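Local coordinates for pesticidial crystal protein CRY2AA (Bacillus thuringiensis serovar kurstaki, PDB 1I5P) that kills dipteran and lepidopteran larvae by binding to their midgut epithelial cells and promoting colloid-osmotic lysis, at residues G70-L74 with R189-N194; L261-Q265 with L629-Y633; P294-L299 with D437-L442; R339-S343 with R424-G428. All coordinates share one frame; numbering follows the deposited sequence.

Contact 1: G70-L74 with R189-N194; sequences GKRIL and RDVILN
Arg189 meets the 70-74 loop with the edge of its guanidinium. NH1 gives a hydrogen bond to Gly70 O at 3.0 Å, close to the guanidinium plane and nearly in line with the carbonyl. One face of the group is covered by Leu193 CD1 from the same helix, while Ile73 CD1 approaches obliquely, 3.6 Å from Arg189 NH1. The remaining nitrogens, NE and NH2, bind the backbone oxygens of Phe262 and Tyr264, which fixes the rotation of the group.

The second flat group is the Asp190 carboxylate, which takes two backbone N-H groups, both on its syn sides. Ile73 N reaches OD1 at 2.7 Å in a nearly straight bond (170°). Leu74 N reaches OD2 at 2.8 Å. Leu74 opens helix 74-81, so the carboxylate sits at a helix N-terminus, which would probably stabilise its charge. The contact lies in the helical bundle of the toxin, where the end of helix 170-193 is hydrogen-bonded to the loop between helices 53-65 and 74-81.

Asn194 is the first residue beyond that helix. Its CG lies beside its own N (chi1 -66°), which folds the amide back over the helix end. ND2 then donates to Asp190 O in the amide plane, at 2.9 Å, and to Lys71 O from above the carbonyl plane. Arg72 forms a salt bridge with Asp132, and a water joins its NE to Asp190 OD2.

Contact 2: L261-Q265 with L629-Y633; sequences LFKYQ and LPPLY
Lys263 and Leu632 share the direct backbone bond of this contact. Leu632 N donates to Lys263 O at 2.9 Å, in the carbonyl plane and on a lone pair. The same oxygen receives a CA-H...O contact from Pro631 CA at 3.2 Å. Lys263 belongs to a type I turn that runs from Leu261 to Tyr264.

Waters extend the polar link. One accepts from Gln265 N and lies 2.8 Å from Leu629 O, to which it probably donates. Another lies between Tyr633 OH and Lys263 N, though its bond to the nitrogen is weak.

The aromatic contact is a CH-pi interaction. Lys263 CB stands over one face of the Tyr633 ring, 4.1 Å from the centroid and 22° off the normal. The lysine chain crosses the tyrosine side chain at about a right angle. Its bend at chi3 (-82°) carries CE to within 3.6 Å of Tyr633 CE1.

The charged contact is indirect. Lys263 NZ is 4.4 Å from the terminal Tyr633 OXT, beyond a salt bridge. A water donates to OXT and accepts a weak bond from NZ. The ammonium is paired with Asp578 and Asp589.

One apolar pair is added. Tyr264 CE2 touches Pro631 CB at 3.8 Å, the two side chains pointing the same way.

The C-terminal tail thus lies against the loop that follows helix 238-259. Leu632 packs on Ile192 of helix 170-193 and on Leu212 of helix 202-232, while Pro631 touches Tyr546 of strand 541-550.

Contact 3: P294-L299 with D437-L442; sequences PFLYSL and DLTRPL
Phe295 lays one face of its ring against the backbone of 437-438. Asp437 C is 3.7 Å above the ring plane, offset toward the rim, and Leu438 N is a little higher over the same ring. Asp437 O comes within 3.0 Å of Phe295 CD1, so the packing is tight. At the ring edge lie Arg440 O and Pro441 CA. Leu442 CD1 meets Phe295 CE1 obliquely at 3.4 Å, and Leu438 CD2 touches Phe295 CD2. The ring is placed there by a CG opposite the backbone N (chi1 163°).

Two further apolar pairs widen the contact. Leu299 and Leu442 lie side by side, CD1 to CD2 at 3.8 Å, and the rings of Pro294 and Pro441 meet through CB and CG.

The polar centre is Ser298. Its OG takes the N-H of Leu442 at 2.8 Å and donates to Phe295 O in its own helix at 2.7 Å. A chi1 of 75° turns OG back toward that carbonyl, which also accepts from Leu299 N. A water accepts from Phe295 N and donates to Leu438 O.

Both pieces belong to the middle domain, the beta prism of the toxin. Short helix 293-300 packs here on helix 435-438 and the chain that leaves it. Asp437 has its salt bridge with Arg448.

The serine hydroxyl is used as both donor and acceptor. It thereby satisfies the buried amide of Leu442 and ties the chain after helix 435-438 to helix 293-300, beside a phenylalanine packed on backbone and leucine side chains.

Contact 4: R339-S343 with R424-G428; sequences RVNYS and RNISG
Asn425 OD1 is gripped by two donors. Tyr342 OH bonds to it at 2.5 Å, on a lone pair in the carbonyl plane; the bond is very short, and its exact length is doubtful. The second donor is Ile426 N of the same strand, a weak bond. OD1 lies at the edge of the tyrosine ring, in its plane, with the ring and amide planes 55° apart. The Asn425 CG is opposite its backbone N (chi1 -161°), which turns the amide toward the tyrosine. Its ND2 binds Val302 O.

A water closes the polar group. It donates to Tyr342 OH at 2.8 Å and to Ile426 O at 2.7 Å.

The apolar part is Val340 on Ile426. The two side chains meet through their CG2 atoms at 3.8 Å. Val340 CG2 also lies 3.1 Å from Ile426 O, and both residues touch Leu308.

The strands run nearly antiparallel, at 160°, with axes 7.1 Å apart. They belong to separate sheets of the beta prism and face each other through side chains. Arg424 and Asn425 form a classic beta bulge opposite Val467.

The buried Tyr342 hydroxyl and Asn425 carbonyl are thus paired directly, and a water links the hydroxyl to Ile426 O. The tyrosine hydroxyl both donates to the asparagine and accepts from the water. This gives a polar link beside the valine-isoleucine packing.

In the fold
Contacts 1 and 2 touch each other: Lys71 bonds to Gln265, and Arg189 to Phe262. Together they join the loop of 70-74, the end of helix 170-193, the loop after helix 238-259 and the C-terminal tail. Contacts 3 and 4 lie in the beta prism, about 17 Å apart between centres, and meet where Leu299 packs on Ser427 and Gly428. Strand 422-430 of contact 4 runs on toward helix 435-438 of contact 3. Contacts 1, 2 and 4 are buried, while contact 3 is partly exposed. Contact 1 relies on charged groups and backbone bonds, contact 2 on water bridges and a lysine-tyrosine CH-pi contact, contact 3 on aromatic packing, and contact 4 on side chains between sheets.

Contact 1: G70-L74 with R189-N194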
loop_
_atom_site.group_PDB
_atom_site.type_symbol
_atom_site.label_atom_id
_atom_site.label_comp_id
_atom_site.label_asym_id
_atom_site.label_seq_id
_atom_site.Cartn_x
_atom_site.Cartn_y
_atom_site.Cartn_z
ATOM N N GLY A 70 3.407 -22.241 -2.235
ATOM C CA GLY A 70 2.010 -21.862 -2.102
ATOM C C GLY A 70 1.109 -22.294 -3.246
ATOM O O GLY A 70 0.408 -21.471 -3.837
ATOM N N LYS A 71 1.117 -23.592 -3.539
ATOM C CA LYS A 71 0.320 -24.168 -4.610
ATOM C C LYS A 71 -1.171 -24.216 -4.284
ATOM O O LYS A 71 -2.010 -24.142 -5.182
ATOM C CB LYS A 71 0.801 -25.595 -4.912
ATOM C CG LYS A 71 2.216 -25.701 -5.457
ATOM C CD LYS A 71 2.304 -25.177 -6.881
ATOM C CE LYS A 71 3.679 -25.450 -7.493
ATOM N NZ LYS A 71 3.710 -25.108 -8.938
ATOM N N ARG A 72 -1.499 -24.346 -3.002
ATOM C CA ARG A 72 -2.891 -24.429 -2.591
ATOM C C ARG A 72 -3.214 -23.370 -1.545
ATOM O O ARG A 72 -2.614 -23.330 -0.465
ATOM C CB ARG A 72 -3.189 -25.825 -2.042
ATOM C CG ARG A 72 -4.660 -26.126 -1.870
ATOM C CD ARG A 72 -4.865 -27.516 -1.281
ATOM N NE ARG A 72 -6.278 -27.794 -1.023
ATOM C CZ ARG A 72 -6.726 -28.887 -0.412
ATOM N NH1 ARG A 72 -5.876 -29.815 0.010
ATOM N NH2 ARG A 72 -8.027 -29.052 -0.226
ATOM N N ILE A 73 -4.177 -22.518 -1.874
ATOM C CA ILE A 73 -4.572 -21.429 -0.994
ATOM C C ILE A 73 -5.886 -21.629 -0.244
ATOM O O ILE A 73 -5.953 -21.417 0.964
ATOM C CB ILE A 73 -4.706 -20.104 -1.795
ATOM C CG1 ILE A 73 -3.362 -19.704 -2.400
ATOM C CG2 ILE A 73 -5.223 -18.995 -0.886
ATOM C CD1 ILE A 73 -3.458 -18.521 -3.371
ATOM N N LEU A 74 -6.924 -22.032 -0.971
ATOM C CA LEU A 74 -8.263 -22.173 -0.400
ATOM C C LEU A 74 -8.432 -22.859 0.952
ATOM O O LEU A 74 -9.170 -22.364 1.801
ATOM C CB LEU A 74 -9.207 -22.827 -1.414
ATOM C CG LEU A 74 -10.690 -22.545 -1.119
ATOM C CD1 LEU A 74 -10.952 -21.044 -1.275
ATOM C CD2 LEU A 74 -11.589 -23.346 -2.049
ATOM N N ARG A 189 -7.265 -20.456 -8.830
ATOM C CA ARG A 189 -5.820 -20.624 -8.885
ATOM C C ARG A 189 -5.439 -22.021 -8.396
ATOM O O ARG A 189 -4.525 -22.641 -8.932
ATOM C CB ARG A 189 -5.125 -19.566 -8.018
ATOM C CG ARG A 189 -3.606 -19.515 -8.179
ATOM C CD ARG A 189 -2.998 -18.537 -7.188
ATOM N NE ARG A 189 -1.583 -18.260 -7.439
ATOM C CZ ARG A 189 -0.585 -18.706 -6.683
ATOM N NH1 ARG A 189 -0.836 -19.464 -5.625
ATOM N NH2 ARG A 189 0.665 -18.368 -6.968
ATOM N N ASP A 190 -6.140 -22.511 -7.377
ATOM C CA ASP A 190 -5.856 -23.839 -6.836
ATOM C C ASP A 190 -6.069 -24.912 -7.899
ATOM O O ASP A 190 -5.241 -25.810 -8.055
ATOM C CB ASP A 190 -6.750 -24.136 -5.627
ATOM C CG ASP A 190 -6.256 -23.469 -4.348
ATOM O OD1 ASP A 190 -5.161 -22.867 -4.363
ATOM O OD2 ASP A 190 -6.961 -23.559 -3.320
ATOM N N VAL A 191 -7.176 -24.821 -8.630
ATOM C CA VAL A 191 -7.468 -25.797 -9.674
ATOM C C VAL A 191 -6.331 -25.833 -10.688
ATOM O O VAL A 191 -5.889 -26.903 -11.108
ATOM C CB VAL A 191 -8.780 -25.451 -10.416
ATOM C CG1 VAL A 191 -8.959 -26.372 -11.621
ATOM C CG2 VAL A 191 -9.962 -25.576 -9.467
ATOM N N ILE A 192 -5.856 -24.650 -11.063
ATOM C CA ILE A 192 -4.775 -24.518 -12.033
ATOM C C ILE A 192 -3.453 -25.131 -11.563
ATOM O O ILE A 192 -2.872 -25.979 -12.248
ATOM C CB ILE A 192 -4.515 -23.030 -12.368
ATOM C CG1 ILE A 192 -5.763 -22.423 -13.027
ATOM C CG2 ILE A 192 -3.292 -22.901 -13.271
ATOM C CD1 ILE A 192 -5.693 -20.924 -13.227
ATOM N N LEU A 193 -2.984 -24.696 -10.396
ATOM C CA LEU A 193 -1.709 -25.161 -9.853
ATOM C C LEU A 193 -1.684 -26.597 -9.335
ATOM O O LEU A 193 -0.614 -27.167 -9.122
ATOM C CB LEU A 193 -1.237 -24.201 -8.755
ATOM C CG LEU A 193 -0.963 -22.766 -9.234
ATOM C CD1 LEU A 193 -0.563 -21.881 -8.060
ATOM C CD2 LEU A 193 0.136 -22.784 -10.298
ATOM N N ASN A 194 -2.860 -27.180 -9.142
ATOM C CA ASN A 194 -2.973 -28.550 -8.654
ATOM C C ASN A 194 -3.661 -29.434 -9.688
ATOM O O ASN A 194 -4.134 -30.527 -9.367
ATOM C CB ASN A 194 -3.771 -28.564 -7.349
ATOM C CG ASN A 194 -3.044 -27.861 -6.226
ATOM O OD1 ASN A 194 -2.193 -28.453 -5.568
ATOM N ND2 ASN A 194 -3.359 -26.586 -6.013
HETATM O O HOH W 1 1.601 -26.664 -10.143
HETATM O O HOH W 2 -3.025 -21.663 -5.673
HETATM O O HOH W 3 -8.093 -25.822 -2.457
#

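Contact 2: L261-Q265 with L629-Y633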
loop_
_atom_site.group_PDB
_atom_site.type_symbol
_atom_site.label_atom_id
_atom_site.label_comp_id
_atom_site.label_asym_id
_atom_site.label_seq_id
_atom_site.Cartn_x
_atom_site.Cartn_y
_atom_site.Cartn_z
ATOM N N LEU A 261 -1.857 -10.750 -9.539
ATOM C CA LEU A 261 -0.524 -11.335 -9.387
ATOM C C LEU A 261 -0.648 -12.830 -9.102
ATOM O O LEU A 261 0.352 -13.534 -9.018
ATOM C CB LEU A 261 0.261 -10.643 -8.258
ATOM C CG LEU A 261 0.670 -9.193 -8.551
ATOM C CD1 LEU A 261 1.413 -8.620 -7.360
ATOM C CD2 LEU A 261 1.535 -9.132 -9.817
ATOM N N PHE A 262 -1.880 -13.313 -8.953
ATOM C CA PHE A 262 -2.111 -14.738 -8.704
ATOM C C PHE A 262 -1.549 -15.545 -9.876
ATOM O O PHE A 262 -1.200 -16.716 -9.733
ATOM C CB PHE A 262 -3.609 -15.035 -8.571
ATOM C CG PHE A 262 -4.153 -14.909 -7.165
ATOM C CD1 PHE A 262 -5.465 -15.285 -6.892
ATOM C CD2 PHE A 262 -3.362 -14.450 -6.118
ATOM C CE1 PHE A 262 -5.982 -15.209 -5.601
ATOM C CE2 PHE A 262 -3.867 -14.371 -4.821
ATOM C CZ PHE A 262 -5.179 -14.751 -4.559
ATOM N N LYS A 263 -1.472 -14.904 -11.038
ATOM C CA LYS A 263 -0.958 -15.541 -12.247
ATOM C C LYS A 263 0.535 -15.852 -12.111
ATOM O O LYS A 263 1.111 -16.538 -12.954
ATOM C CB LYS A 263 -1.180 -14.626 -13.460
ATOM C CG LYS A 263 -0.220 -13.434 -13.492
ATOM C CD LYS A 263 -0.761 -12.197 -14.221
ATOM C CE LYS A 263 -0.608 -12.253 -15.728
ATOM N NZ LYS A 263 -0.735 -10.877 -16.301
ATOM N N TYR A 264 1.163 -15.335 -11.059
ATOM C CA TYR A 264 2.587 -15.576 -10.826
ATOM C C TYR A 264 2.846 -16.468 -9.617
ATOM O O TYR A 264 2.024 -16.559 -8.705
ATOM C CB TYR A 264 3.336 -14.250 -10.623
ATOM C CG TYR A 264 3.404 -13.372 -11.850
ATOM C CD1 TYR A 264 2.645 -12.205 -11.940
ATOM C CD2 TYR A 264 4.203 -13.727 -12.942
ATOM C CE1 TYR A 264 2.672 -11.412 -13.091
ATOM C CE2 TYR A 264 4.233 -12.944 -14.096
ATOM C CZ TYR A 264 3.465 -11.793 -14.165
ATOM O OH TYR A 264 3.460 -11.052 -15.321
ATOM N N GLN A 265 3.999 -17.127 -9.620
ATOM C CA GLN A 265 4.410 -17.982 -8.516
ATOM C C GLN A 265 5.812 -17.575 -8.118
ATOM O O GLN A 265 6.622 -17.201 -8.967
ATOM C CB GLN A 265 4.433 -19.458 -8.918
ATOM C CG GLN A 265 3.062 -20.067 -9.164
ATOM C CD GLN A 265 3.166 -21.521 -9.584
ATOM O OE1 GLN A 265 3.143 -22.428 -8.748
ATOM N NE2 GLN A 265 3.291 -21.749 -10.885
ATOM N N LEU A 629 9.269 -20.330 -14.456
ATOM C CA LEU A 629 7.928 -20.189 -13.900
ATOM C C LEU A 629 7.112 -19.200 -14.714
ATOM O O LEU A 629 6.898 -18.059 -14.296
ATOM C CB LEU A 629 7.994 -19.726 -12.440
ATOM C CG LEU A 629 8.678 -20.663 -11.439
ATOM C CD1 LEU A 629 8.633 -20.035 -10.053
ATOM C CD2 LEU A 629 7.974 -22.017 -11.431
ATOM N N PRO A 630 6.659 -19.615 -15.905
ATOM C CA PRO A 630 5.860 -18.712 -16.732
ATOM C C PRO A 630 4.513 -18.417 -16.064
ATOM O O PRO A 630 4.019 -19.213 -15.266
ATOM C CB PRO A 630 5.709 -19.491 -18.035
ATOM C CG PRO A 630 5.684 -20.921 -17.557
ATOM C CD PRO A 630 6.828 -20.920 -16.568
ATOM N N PRO A 631 3.906 -17.260 -16.372
ATOM C CA PRO A 631 2.610 -16.910 -15.770
ATOM C C PRO A 631 1.469 -17.847 -16.198
ATOM O O PRO A 631 1.523 -18.464 -17.267
ATOM C CB PRO A 631 2.400 -15.471 -16.231
ATOM C CG PRO A 631 3.086 -15.456 -17.577
ATOM C CD PRO A 631 4.381 -16.176 -17.251
ATOM N N LEU A 632 0.435 -17.944 -15.363
ATOM C CA LEU A 632 -0.694 -18.835 -15.638
ATOM C C LEU A 632 -1.490 -18.475 -16.891
ATOM O O LEU A 632 -2.213 -19.305 -17.432
ATOM C CB LEU A 632 -1.617 -18.905 -14.413
ATOM C CG LEU A 632 -0.927 -19.371 -13.121
ATOM C CD1 LEU A 632 -1.967 -19.669 -12.057
ATOM C CD2 LEU A 632 -0.084 -20.618 -13.391
ATOM N N TYR A 633 -1.351 -17.236 -17.344
ATOM C CA TYR A 633 -2.030 -16.774 -18.546
ATOM C C TYR A 633 -1.373 -15.505 -19.055
ATOM O O TYR A 633 -1.478 -15.237 -20.270
ATOM C CB TYR A 633 -3.528 -16.552 -18.278
ATOM C CG TYR A 633 -3.863 -15.527 -17.210
ATOM C CD1 TYR A 633 -3.697 -14.162 -17.444
ATOM C CD2 TYR A 633 -4.360 -15.925 -15.971
ATOM C CE1 TYR A 633 -4.018 -13.221 -16.471
ATOM C CE2 TYR A 633 -4.683 -14.991 -14.987
ATOM C CZ TYR A 633 -4.509 -13.646 -15.242
ATOM O OH TYR A 633 -4.811 -12.732 -14.260
ATOM O OXT TYR A 633 -0.765 -14.789 -18.227
HETATM O O HOH W 4 -3.894 -13.298 -11.809
HETATM O O HOH W 5 3.368 -18.933 -12.693
HETATM O O HOH W 6 0.181 -12.259 -18.717
HETATM O O HOH W 7 5.376 -17.126 -12.078
#

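Contact 3: P294-L299 with D437-L442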
loop_
_atom_site.group_PDB
_atom_site.type_symbol
_atom_site.label_atom_id
_atom_site.label_comp_id
_atom_site.label_asym_id
_atom_site.label_seq_id
_atom_site.Cartn_x
_atom_site.Cartn_y
_atom_site.Cartn_z
ATOM N N PRO A 294 -5.594 14.373 -6.120
ATOM C CA PRO A 294 -4.386 14.266 -6.942
ATOM C C PRO A 294 -3.258 15.120 -6.406
ATOM O O PRO A 294 -2.117 14.668 -6.317
ATOM C CB PRO A 294 -4.873 14.707 -8.319
ATOM C CG PRO A 294 -6.273 14.156 -8.334
ATOM C CD PRO A 294 -6.772 14.610 -6.973
ATOM N N PHE A 295 -3.577 16.357 -6.035
ATOM C CA PHE A 295 -2.559 17.242 -5.491
ATOM C C PHE A 295 -1.991 16.682 -4.199
ATOM O O PHE A 295 -0.772 16.620 -4.024
ATOM C CB PHE A 295 -3.113 18.638 -5.187
ATOM C CG PHE A 295 -2.229 19.435 -4.261
ATOM C CD1 PHE A 295 -1.099 20.095 -4.745
ATOM C CD2 PHE A 295 -2.473 19.449 -2.892
ATOM C CE1 PHE A 295 -0.224 20.748 -3.883
ATOM C CE2 PHE A 295 -1.598 20.104 -2.013
ATOM C CZ PHE A 295 -0.472 20.754 -2.515
ATOM N N LEU A 296 -2.882 16.287 -3.293
ATOM C CA LEU A 296 -2.469 15.764 -1.995
ATOM C C LEU A 296 -1.530 14.563 -2.058
ATOM O O LEU A 296 -0.477 14.566 -1.426
ATOM C CB LEU A 296 -3.704 15.431 -1.151
ATOM C CG LEU A 296 -4.526 16.654 -0.731
ATOM C CD1 LEU A 296 -5.833 16.225 -0.054
ATOM C CD2 LEU A 296 -3.685 17.523 0.201
ATOM N N TYR A 297 -1.884 13.538 -2.821
ATOM C CA TYR A 297 -1.002 12.387 -2.877
ATOM C C TYR A 297 0.261 12.649 -3.702
ATOM O O TYR A 297 1.266 11.961 -3.535
ATOM C CB TYR A 297 -1.758 11.138 -3.367
ATOM C CG TYR A 297 -2.095 11.067 -4.838
ATOM C CD1 TYR A 297 -1.096 10.918 -5.801
ATOM C CD2 TYR A 297 -3.420 11.058 -5.265
ATOM C CE1 TYR A 297 -1.408 10.756 -7.147
ATOM C CE2 TYR A 297 -3.744 10.894 -6.617
ATOM C CZ TYR A 297 -2.730 10.740 -7.549
ATOM O OH TYR A 297 -3.040 10.536 -8.876
ATOM N N SER A 298 0.227 13.655 -4.579
ATOM C CA SER A 298 1.417 13.971 -5.371
ATOM C C SER A 298 2.407 14.650 -4.434
ATOM O O SER A 298 3.624 14.567 -4.625
ATOM C CB SER A 298 1.079 14.900 -6.550
ATOM O OG SER A 298 0.850 16.235 -6.131
ATOM N N LEU A 299 1.867 15.302 -3.405
ATOM C CA LEU A 299 2.671 16.003 -2.410
ATOM C C LEU A 299 3.214 15.042 -1.360
ATOM O O LEU A 299 4.377 15.128 -0.968
ATOM C CB LEU A 299 1.832 17.069 -1.709
ATOM C CG LEU A 299 2.452 17.744 -0.482
ATOM C CD1 LEU A 299 3.610 18.629 -0.908
ATOM C CD2 LEU A 299 1.393 18.572 0.235
ATOM N N ASP A 437 -2.683 25.834 -5.351
ATOM C CA ASP A 437 -1.863 24.643 -5.161
ATOM C C ASP A 437 -2.705 23.400 -5.425
ATOM O O ASP A 437 -2.257 22.479 -6.105
ATOM C CB ASP A 437 -1.290 24.593 -3.741
ATOM C CG ASP A 437 -0.025 25.422 -3.587
ATOM O OD1 ASP A 437 0.841 25.360 -4.482
ATOM O OD2 ASP A 437 0.107 26.123 -2.557
ATOM N N LEU A 438 -3.932 23.395 -4.907
ATOM C CA LEU A 438 -4.834 22.260 -5.081
ATOM C C LEU A 438 -5.143 21.975 -6.547
ATOM O O LEU A 438 -5.477 20.848 -6.917
ATOM C CB LEU A 438 -6.150 22.508 -4.340
ATOM C CG LEU A 438 -6.109 22.614 -2.816
ATOM C CD1 LEU A 438 -7.463 23.088 -2.307
ATOM C CD2 LEU A 438 -5.747 21.269 -2.216
ATOM N N THR A 439 -5.026 23.003 -7.375
ATOM C CA THR A 439 -5.312 22.878 -8.796
ATOM C C THR A 439 -4.102 22.446 -9.622
ATOM O O THR A 439 -4.235 22.129 -10.804
ATOM C CB THR A 439 -5.829 24.216 -9.360
ATOM O OG1 THR A 439 -6.107 24.074 -10.755
ATOM C CG2 THR A 439 -4.788 25.300 -9.175
ATOM N N ARG A 440 -2.927 22.430 -9.003
ATOM C CA ARG A 440 -1.713 22.046 -9.707
ATOM C C ARG A 440 -0.922 20.950 -9.003
ATOM O O ARG A 440 -0.047 21.225 -8.184
ATOM C CB ARG A 440 -0.837 23.283 -9.917
ATOM C CG ARG A 440 -1.525 24.291 -10.808
ATOM C CD ARG A 440 -0.992 25.700 -10.667
ATOM N NE ARG A 440 -1.968 26.620 -11.241
ATOM C CZ ARG A 440 -1.736 27.895 -11.532
ATOM N NH1 ARG A 440 -0.541 28.426 -11.305
ATOM N NH2 ARG A 440 -2.703 28.637 -12.060
ATOM N N PRO A 441 -1.223 19.683 -9.321
ATOM C CA PRO A 441 -0.535 18.542 -8.718
ATOM C C PRO A 441 0.962 18.627 -8.964
ATOM O O PRO A 441 1.390 19.109 -10.005
ATOM C CB PRO A 441 -1.167 17.353 -9.431
ATOM C CG PRO A 441 -2.559 17.831 -9.675
ATOM C CD PRO A 441 -2.297 19.219 -10.214
ATOM N N LEU A 442 1.757 18.169 -8.004
ATOM C CA LEU A 442 3.208 18.201 -8.161
ATOM C C LEU A 442 3.696 17.085 -9.072
ATOM O O LEU A 442 3.041 16.051 -9.201
ATOM C CB LEU A 442 3.898 18.059 -6.805
ATOM C CG LEU A 442 3.912 19.269 -5.878
ATOM C CD1 LEU A 442 2.505 19.789 -5.675
ATOM C CD2 LEU A 442 4.531 18.862 -4.553
HETATM O O HOH W 8 -5.746 18.080 -7.041
#

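Contact 4: R339-S343 with R424-G428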
loop_
_atom_site.group_PDB
_atom_site.type_symbol
_atom_site.label_atom_id
_atom_site.label_comp_id
_atom_site.label_asym_id
_atom_site.label_seq_id
_atom_site.Cartn_x
_atom_site.Cartn_y
_atom_site.Cartn_z
ATOM N N ARG A 339 10.066 20.787 7.356
ATOM C CA ARG A 339 10.668 20.292 6.133
ATOM C C ARG A 339 11.217 18.915 6.460
ATOM O O ARG A 339 11.848 18.717 7.497
ATOM C CB ARG A 339 11.783 21.228 5.653
ATOM C CG ARG A 339 12.456 20.790 4.350
ATOM C CD ARG A 339 13.163 21.963 3.679
ATOM N NE ARG A 339 14.071 22.653 4.595
ATOM C CZ ARG A 339 14.565 23.872 4.385
ATOM N NH1 ARG A 339 14.244 24.545 3.286
ATOM N NH2 ARG A 339 15.380 24.422 5.279
ATOM N N VAL A 340 10.944 17.968 5.572
ATOM C CA VAL A 340 11.381 16.590 5.735
ATOM C C VAL A 340 12.771 16.416 5.124
ATOM O O VAL A 340 13.067 16.980 4.065
ATOM C CB VAL A 340 10.387 15.628 5.058
ATOM C CG1 VAL A 340 10.838 14.190 5.234
ATOM C CG2 VAL A 340 8.991 15.831 5.653
ATOM N N ASN A 341 13.614 15.640 5.797
ATOM C CA ASN A 341 14.982 15.413 5.341
ATOM C C ASN A 341 15.245 13.968 4.936
ATOM O O ASN A 341 14.655 13.035 5.486
ATOM C CB ASN A 341 15.966 15.830 6.436
ATOM C CG ASN A 341 15.721 17.245 6.921
ATOM O OD1 ASN A 341 15.618 18.177 6.121
ATOM N ND2 ASN A 341 15.624 17.415 8.236
ATOM N N TYR A 342 16.147 13.793 3.974
ATOM C CA TYR A 342 16.482 12.463 3.467
ATOM C C TYR A 342 17.986 12.279 3.254
ATOM O O TYR A 342 18.761 13.244 3.264
ATOM C CB TYR A 342 15.770 12.209 2.131
ATOM C CG TYR A 342 14.286 12.508 2.122
ATOM C CD1 TYR A 342 13.817 13.819 2.024
ATOM C CD2 TYR A 342 13.347 11.477 2.203
ATOM C CE1 TYR A 342 12.451 14.098 2.006
ATOM C CE2 TYR A 342 11.976 11.744 2.190
ATOM C CZ TYR A 342 11.537 13.060 2.090
ATOM O OH TYR A 342 10.186 13.334 2.094
ATOM N N SER A 343 18.382 11.027 3.053
ATOM C CA SER A 343 19.775 10.683 2.803
ATOM C C SER A 343 20.198 11.369 1.515
ATOM O O SER A 343 19.370 11.597 0.627
ATOM C CB SER A 343 19.927 9.173 2.639
ATOM O OG SER A 343 19.548 8.485 3.817
ATOM N N ARG A 424 7.864 5.221 5.661
ATOM C CA ARG A 424 8.907 5.435 4.666
ATOM C C ARG A 424 8.974 6.863 4.144
ATOM O O ARG A 424 9.874 7.209 3.383
ATOM C CB ARG A 424 8.733 4.461 3.502
ATOM C CG ARG A 424 9.002 3.007 3.886
ATOM C CD ARG A 424 10.411 2.822 4.436
ATOM N NE ARG A 424 10.645 1.440 4.843
ATOM C CZ ARG A 424 11.713 1.023 5.513
ATOM N NH1 ARG A 424 12.665 1.881 5.859
ATOM N NH2 ARG A 424 11.819 -0.255 5.852
ATOM N N ASN A 425 8.017 7.691 4.536
ATOM C CA ASN A 425 8.037 9.085 4.122
ATOM C C ASN A 425 7.175 9.925 5.043
ATOM O O ASN A 425 6.272 9.416 5.708
ATOM C CB ASN A 425 7.561 9.251 2.671
ATOM C CG ASN A 425 7.994 10.587 2.065
ATOM O OD1 ASN A 425 8.870 11.263 2.596
ATOM N ND2 ASN A 425 7.388 10.961 0.946
ATOM N N ILE A 426 7.480 11.216 5.099
ATOM C CA ILE A 426 6.723 12.150 5.915
ATOM C C ILE A 426 6.416 13.357 5.043
ATOM O O ILE A 426 7.220 13.751 4.199
ATOM C CB ILE A 426 7.520 12.612 7.154
ATOM C CG1 ILE A 426 7.721 11.429 8.110
ATOM C CG2 ILE A 426 6.781 13.739 7.864
ATOM C CD1 ILE A 426 8.640 11.728 9.280
ATOM N N SER A 427 5.236 13.927 5.232
ATOM C CA SER A 427 4.842 15.098 4.478
ATOM C C SER A 427 4.023 15.951 5.424
ATOM O O SER A 427 4.127 15.810 6.639
ATOM C CB SER A 427 4.013 14.696 3.258
ATOM O OG SER A 427 3.839 15.789 2.374
ATOM N N GLY A 428 3.204 16.832 4.875
ATOM C CA GLY A 428 2.392 17.680 5.722
ATOM C C GLY A 428 1.695 18.755 4.923
ATOM O O GLY A 428 1.952 18.923 3.728
HETATM O O HOH W 9 7.718 14.676 1.713
#